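Tumour necrosis factor receptor (Ectromelia virus, PDB 3ON9) probably inhibits host immune defence by binding tumour necrosis factor and chemokines, the chemokines being sequestered through the SECRET domain, the part in this structure. Local coordinates at residues 5-10 against 72-77; 107-112 against 127-132. All coordinates share one frame; numbering follows the deposited sequence.

Contact 1: residues 5-10 against 72-77; sequences SFNSID and KVHQDL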
loop_
_atom_site.group_PDB
_atom_site.type_symbol
_atom_site.label_atom_id
_atom_site.label_comp_id
_atom_site.label_asym_id
_atom_site.label_seq_id
_atom_site.Cartn_x
_atom_site.Cartn_y
_atom_site.Cartn_z
ATOM N N SER A 5 -6.471 14.727 13.735
ATOM C CA SER A 5 -6.588 13.929 12.520
ATOM C C SER A 5 -5.259 13.261 12.192
ATOM O O SER A 5 -4.202 13.710 12.632
ATOM C CB SER A 5 -7.066 14.797 11.347
ATOM O OG SER A 5 -6.120 15.807 11.012
ATOM N N PHE A 6 -5.303 12.186 11.414
ATOM C CA PHE A 6 -4.059 11.519 11.032
ATOM C C PHE A 6 -3.128 12.462 10.272
ATOM O O PHE A 6 -3.590 13.344 9.544
ATOM C CB PHE A 6 -4.330 10.229 10.243
ATOM C CG PHE A 6 -5.009 10.439 8.902
ATOM C CD1 PHE A 6 -4.262 10.709 7.763
ATOM C CD2 PHE A 6 -6.386 10.315 8.780
ATOM C CE1 PHE A 6 -4.879 10.885 6.520
ATOM C CE2 PHE A 6 -7.005 10.490 7.548
ATOM C CZ PHE A 6 -6.247 10.765 6.416
ATOM N N ASN A 7 -1.826 12.299 10.478
ATOM C CA ASN A 7 -0.827 13.041 9.714
ATOM C C ASN A 7 0.123 12.106 8.979
ATOM O O ASN A 7 1.119 12.545 8.420
ATOM C CB ASN A 7 -0.031 14.020 10.601
ATOM C CG ASN A 7 0.592 13.351 11.813
ATOM O OD1 ASN A 7 0.435 12.159 12.019
ATOM N ND2 ASN A 7 1.307 14.125 12.620
ATOM N N SER A 8 -0.198 10.813 8.997
ATOM C CA SER A 8 0.681 9.802 8.421
ATOM C C SER A 8 -0.143 8.731 7.723
ATOM O O SER A 8 -1.113 8.241 8.291
ATOM C CB SER A 8 1.493 9.136 9.537
ATOM O OG SER A 8 2.252 8.044 9.041
ATOM N N ILE A 9 0.239 8.374 6.496
ATOM C CA ILE A 9 -0.376 7.242 5.805
ATOM C C ILE A 9 0.725 6.294 5.363
ATOM O O ILE A 9 1.727 6.717 4.776
ATOM C CB ILE A 9 -1.204 7.643 4.552
ATOM C CG1 ILE A 9 -2.129 8.820 4.845
ATOM C CG2 ILE A 9 -2.046 6.457 4.075
ATOM C CD1 ILE A 9 -2.913 9.300 3.617
ATOM N N ASP A 10 0.515 5.014 5.653
ATOM C CA ASP A 10 1.442 3.945 5.339
ATOM C C ASP A 10 0.650 2.945 4.514
ATOM O O ASP A 10 -0.452 2.557 4.894
ATOM C CB ASP A 10 1.947 3.325 6.655
ATOM C CG ASP A 10 2.476 1.912 6.487
ATOM O OD1 ASP A 10 3.669 1.767 6.164
ATOM O OD2 ASP A 10 1.693 0.958 6.708
ATOM N N LYS A 72 4.335 15.250 8.839
ATOM C CA LYS A 72 4.299 16.558 9.503
ATOM C C LYS A 72 3.013 17.367 9.305
ATOM O O LYS A 72 2.782 18.347 10.014
ATOM C CB LYS A 72 5.517 17.402 9.103
ATOM C CG LYS A 72 6.855 16.727 9.379
ATOM C CD LYS A 72 6.966 16.263 10.825
ATOM C CE LYS A 72 8.096 15.250 11.007
ATOM N NZ LYS A 72 7.950 14.448 12.261
ATOM N N VAL A 73 2.174 16.968 8.354
ATOM C CA VAL A 73 0.947 17.715 8.076
ATOM C C VAL A 73 -0.283 16.866 8.357
ATOM O O VAL A 73 -0.378 15.738 7.878
ATOM C CB VAL A 73 0.882 18.173 6.603
ATOM C CG1 VAL A 73 -0.346 19.050 6.379
ATOM C CG2 VAL A 73 2.177 18.904 6.208
ATOM N N HIS A 74 -1.221 17.397 9.143
ATOM C CA HIS A 74 -2.440 16.665 9.469
ATOM C C HIS A 74 -3.485 16.759 8.368
ATOM O O HIS A 74 -3.598 17.791 7.681
ATOM C CB HIS A 74 -3.047 17.155 10.791
ATOM C CG HIS A 74 -2.229 16.816 11.997
ATOM N ND1 HIS A 74 -2.472 15.704 12.772
ATOM C CD2 HIS A 74 -1.169 17.445 12.556
ATOM C CE1 HIS A 74 -1.587 15.655 13.755
ATOM N NE2 HIS A 74 -0.790 16.703 13.647
ATOM N N GLN A 75 -4.262 15.688 8.218
ATOM C CA GLN A 75 -5.375 15.657 7.276
ATOM C C GLN A 75 -6.367 16.802 7.526
ATOM O O GLN A 75 -6.786 17.057 8.667
ATOM C CB GLN A 75 -6.101 14.305 7.374
ATOM C CG GLN A 75 -7.360 14.191 6.512
ATOM C CD GLN A 75 -7.068 14.206 5.014
ATOM O OE1 GLN A 75 -6.036 13.707 4.555
ATOM N NE2 GLN A 75 -7.993 14.768 4.245
ATOM N N ASP A 76 -6.741 17.475 6.445
ATOM C CA ASP A 76 -7.780 18.504 6.449
ATOM C C ASP A 76 -9.114 17.837 6.764
ATOM O O ASP A 76 -9.567 16.991 6.010
ATOM C CB ASP A 76 -7.817 19.140 5.051
ATOM C CG ASP A 76 -8.703 20.364 4.975
ATOM O OD1 ASP A 76 -9.551 20.538 5.871
ATOM O OD2 ASP A 76 -8.546 21.141 4.004
ATOM N N LEU A 77 -9.754 18.196 7.872
ATOM C CA LEU A 77 -10.996 17.512 8.219
ATOM C C LEU A 77 -12.156 17.901 7.304
ATOM O O LEU A 77 -13.230 17.307 7.375
ATOM C CB LEU A 77 -11.351 17.694 9.699
ATOM C CG LEU A 77 -10.405 16.944 10.643
ATOM C CD1 LEU A 77 -10.697 17.264 12.102
ATOM C CD2 LEU A 77 -10.472 15.435 10.393
HETATM O O HOH W 1 2.211 16.888 12.614
#

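Contact 2: residues 107-112 against 127-132; sequences MPHSET and IVYANT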
loop_
_atom_site.group_PDB
_atom_site.type_symbol
_atom_site.label_atom_id
_atom_site.label_comp_id
_atom_site.label_asym_id
_atom_site.label_seq_id
_atom_site.Cartn_x
_atom_site.Cartn_y
_atom_site.Cartn_z
ATOM N N MET A 107 -10.943 7.198 12.495
ATOM C CA MET A 107 -10.732 8.425 11.731
ATOM C C MET A 107 -11.380 8.300 10.359
ATOM O O MET A 107 -11.542 7.194 9.851
ATOM C CB MET A 107 -9.232 8.704 11.581
ATOM C CG MET A 107 -8.566 9.123 12.875
ATOM S SD MET A 107 -6.773 8.978 12.830
ATOM C CE MET A 107 -6.539 7.200 12.816
ATOM N N PRO A 108 -11.787 9.432 9.771
ATOM C CA PRO A 108 -12.407 9.468 8.442
ATOM C C PRO A 108 -11.415 9.191 7.316
ATOM O O PRO A 108 -10.381 9.847 7.231
ATOM C CB PRO A 108 -12.908 10.919 8.323
ATOM C CG PRO A 108 -12.910 11.451 9.709
ATOM C CD PRO A 108 -11.792 10.756 10.412
ATOM N N HIS A 109 -11.753 8.221 6.474
ATOM C CA HIS A 109 -11.016 7.927 5.251
ATOM C C HIS A 109 -11.773 6.820 4.521
ATOM O O HIS A 109 -12.559 6.099 5.129
ATOM C CB HIS A 109 -9.583 7.485 5.575
ATOM C CG HIS A 109 -9.503 6.535 6.725
ATOM N ND1 HIS A 109 -9.826 5.198 6.606
ATOM C CD2 HIS A 109 -9.188 6.732 8.026
ATOM C CE1 HIS A 109 -9.696 4.611 7.781
ATOM N NE2 HIS A 109 -9.322 5.523 8.666
ATOM N N SER A 110 -11.555 6.702 3.214
ATOM C CA SER A 110 -12.186 5.639 2.434
ATOM C C SER A 110 -11.075 4.972 1.658
ATOM O O SER A 110 -10.105 5.635 1.282
ATOM C CB SER A 110 -13.198 6.222 1.445
ATOM O OG SER A 110 -14.099 7.104 2.090
ATOM N N GLU A 111 -11.194 3.676 1.424
ATOM C CA GLU A 111 -10.174 2.996 0.641
ATOM C C GLU A 111 -10.744 1.844 -0.183
ATOM O O GLU A 111 -11.754 1.233 0.185
ATOM C CB GLU A 111 -8.988 2.564 1.520
ATOM C CG GLU A 111 -9.315 1.828 2.798
ATOM C CD GLU A 111 -9.954 2.693 3.882
ATOM O OE1 GLU A 111 -9.493 3.827 4.167
ATOM O OE2 GLU A 111 -10.939 2.219 4.458
ATOM N N THR A 112 -10.117 1.602 -1.332
ATOM C CA THR A 112 -10.449 0.449 -2.164
ATOM C C THR A 112 -9.167 -0.200 -2.623
ATOM O O THR A 112 -8.180 0.483 -2.928
ATOM C CB THR A 112 -11.291 0.806 -3.401
ATOM O OG1 THR A 112 -10.461 1.415 -4.405
ATOM C CG2 THR A 112 -12.438 1.723 -3.016
ATOM N N ILE A 127 -3.412 -0.582 4.766
ATOM C CA ILE A 127 -3.469 0.872 4.637
ATOM C C ILE A 127 -3.653 1.406 6.049
ATOM O O ILE A 127 -4.651 1.111 6.704
ATOM C CB ILE A 127 -4.633 1.304 3.751
ATOM C CG1 ILE A 127 -4.466 0.679 2.363
ATOM C CG2 ILE A 127 -4.669 2.847 3.645
ATOM C CD1 ILE A 127 -5.667 0.825 1.466
ATOM N N VAL A 128 -2.679 2.176 6.516
ATOM C CA VAL A 128 -2.598 2.534 7.928
ATOM C C VAL A 128 -2.553 4.039 8.088
ATOM O O VAL A 128 -1.645 4.702 7.574
ATOM C CB VAL A 128 -1.356 1.902 8.571
ATOM C CG1 VAL A 128 -1.283 2.255 10.052
ATOM C CG2 VAL A 128 -1.395 0.386 8.388
ATOM N N TYR A 129 -3.550 4.575 8.776
ATOM C CA TYR A 129 -3.615 5.994 9.053
ATOM C C TYR A 129 -3.273 6.218 10.514
ATOM O O TYR A 129 -3.866 5.587 11.409
ATOM C CB TYR A 129 -5.022 6.506 8.796
ATOM C CG TYR A 129 -5.606 6.178 7.445
ATOM C CD1 TYR A 129 -5.589 7.114 6.422
ATOM C CD2 TYR A 129 -6.197 4.933 7.191
ATOM C CE1 TYR A 129 -6.138 6.834 5.195
ATOM C CE2 TYR A 129 -6.754 4.648 5.954
ATOM C CZ TYR A 129 -6.723 5.610 4.962
ATOM O OH TYR A 129 -7.283 5.360 3.734
ATOM N N ALA A 130 -2.322 7.109 10.770
ATOM C CA ALA A 130 -1.913 7.404 12.134
ATOM C C ALA A 130 -1.786 8.892 12.406
ATOM O O ALA A 130 -1.253 9.637 11.588
ATOM C CB ALA A 130 -0.587 6.711 12.453
ATOM N N ASN A 131 -2.284 9.314 13.566
ATOM C CA ASN A 131 -1.932 10.604 14.129
ATOM C C ASN A 131 -0.731 10.368 15.022
ATOM O O ASN A 131 -0.867 9.748 16.073
ATOM C CB ASN A 131 -3.097 11.141 14.964
ATOM C CG ASN A 131 -2.802 12.501 15.559
ATOM O OD1 ASN A 131 -1.687 13.009 15.451
ATOM N ND2 ASN A 131 -3.808 13.102 16.191
ATOM N N THR A 132 0.447 10.821 14.606
ATOM C CA THR A 132 1.657 10.589 15.386
ATOM C C THR A 132 1.607 11.221 16.774
ATOM O O THR A 132 2.404 10.871 17.636
ATOM C CB THR A 132 2.935 11.031 14.651
ATOM O OG1 THR A 132 2.941 12.456 14.489
ATOM C CG2 THR A 132 3.028 10.353 13.281
#

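Contact 1: residues 5-10 against 72-77
One face of the His-74 imidazole is covered by Asn-7, whose CB stands over the centre of the ring, 3.8 Å from its centroid. Beyond CB the carboxamide of Asn-7 lies stacked on the same ring, its plane turned only 23° from the imidazole, with ND2 above the CE1 and NE2 end. At the edge of His-74 the carbonyl of Ser-5 meets ND1 nearly in the ring plane; the hydrogen bond from ND1 to Ser-5 O is short, 2.6 Å, and close to straight. Histidine suits this place because one flat group offers both an in-plane N-H and a face to pack on. The Phe-6 ring carries Gln-75 CB over one face, displaced toward the rim, and Gln-75 OE1 comes to 3.5 Å from Phe-6 CZ. With CG anti to the backbone N (chi1 175°) and a bend at chi2, the aliphatic part of Gln-75 runs beside the ring, while its amide binds Thr-48 N through OE1.

These residues join the N-terminal lead-in of strand 8-16 to the loop between strands 62-69 and 82-89, at one end of the SECRET domain's beta-sandwich. Asn-7 and Ser-8 form a classic beta bulge opposite Ala-130 on the neighbouring strand, and Asn-7 OD1 accepts from Thr-132 N.

Two further bonds tie the segments together, one of them between backbones. Gln-75 N donates to Phe-6 O at 2.8 Å. The Ser-5 hydroxyl, small enough to sit against the loop, donates to a lone pair of Gln-75 O at 2.7 Å. Leu-77 CD2 packs on Ser-5 CB, 3.6 Å away. Toward Lys-72, a water accepts from Asn-7 ND2 at 2.9 Å and donates a weak bond to Lys-72 O.

Contact 2: residues 107-112 against 127-132
His-109 lies flat on Tyr-129: the planes are 12° apart and the ring centroids 3.6 Å, a face-to-face stack in which His-109 CG stands over the centre of the phenol ring. His-109 CB also rests on that face, and ND1 comes to 3.2 Å from Tyr-129 CE2. With CG between the backbone N and the carbonyl carbon (chi1 43°), that atom is brought over the phenol ring. Glu-111 comes across the hydroxyl end of the tyrosine, its carboxylate plane turned 63° from the phenol ring, while its CB packs on Ile-127 CD1 at 3.7 Å. Met-107 reaches Tyr-129 O with CE at 3.4 Å. The contact spans the beta-sandwich: segments 110-112 and 127-130 belong to different sheets and run in nearly opposite directions, their axes 9.7 Å apart at closest approach, a separation bridged by side chains.

Glu-111 OE1 takes two donors: Tyr-129 OH at 2.7 Å on its anti lone pair, and His-109 ND1 at 2.8 Å on the syn side. The other ring nitrogen, NE2, donates to Asp-140 OD2. An imidazole with a carboxylate at each nitrogen is probably biased toward the protonated state, its charge balanced by Glu-111 and Asp-140.

Contacts 1 and 2 lie at the same end of the SECRET domain, their centres about 8 Å apart, and meet through neighbouring strands 8-16 and 122-130 of one sheet. A probable hydrogen bond from Val-128 N to Asp-10 O, 2.8 Å, joins those strands, and Phe-6 CB packs against Ala-130 O at 3.4 Å. The aromatic groups also connect: Phe-6 of contact 1 meets the Tyr-129 ring of contact 2 edge-to-face and touches Met-107, while His-74 CE1 packs against Asn-131 OD1 at 3.1 Å. Contact 1 fastens a loop to the residues just ahead of strand 8-16, whereas contact 2 ties that strand's sheet to the other one.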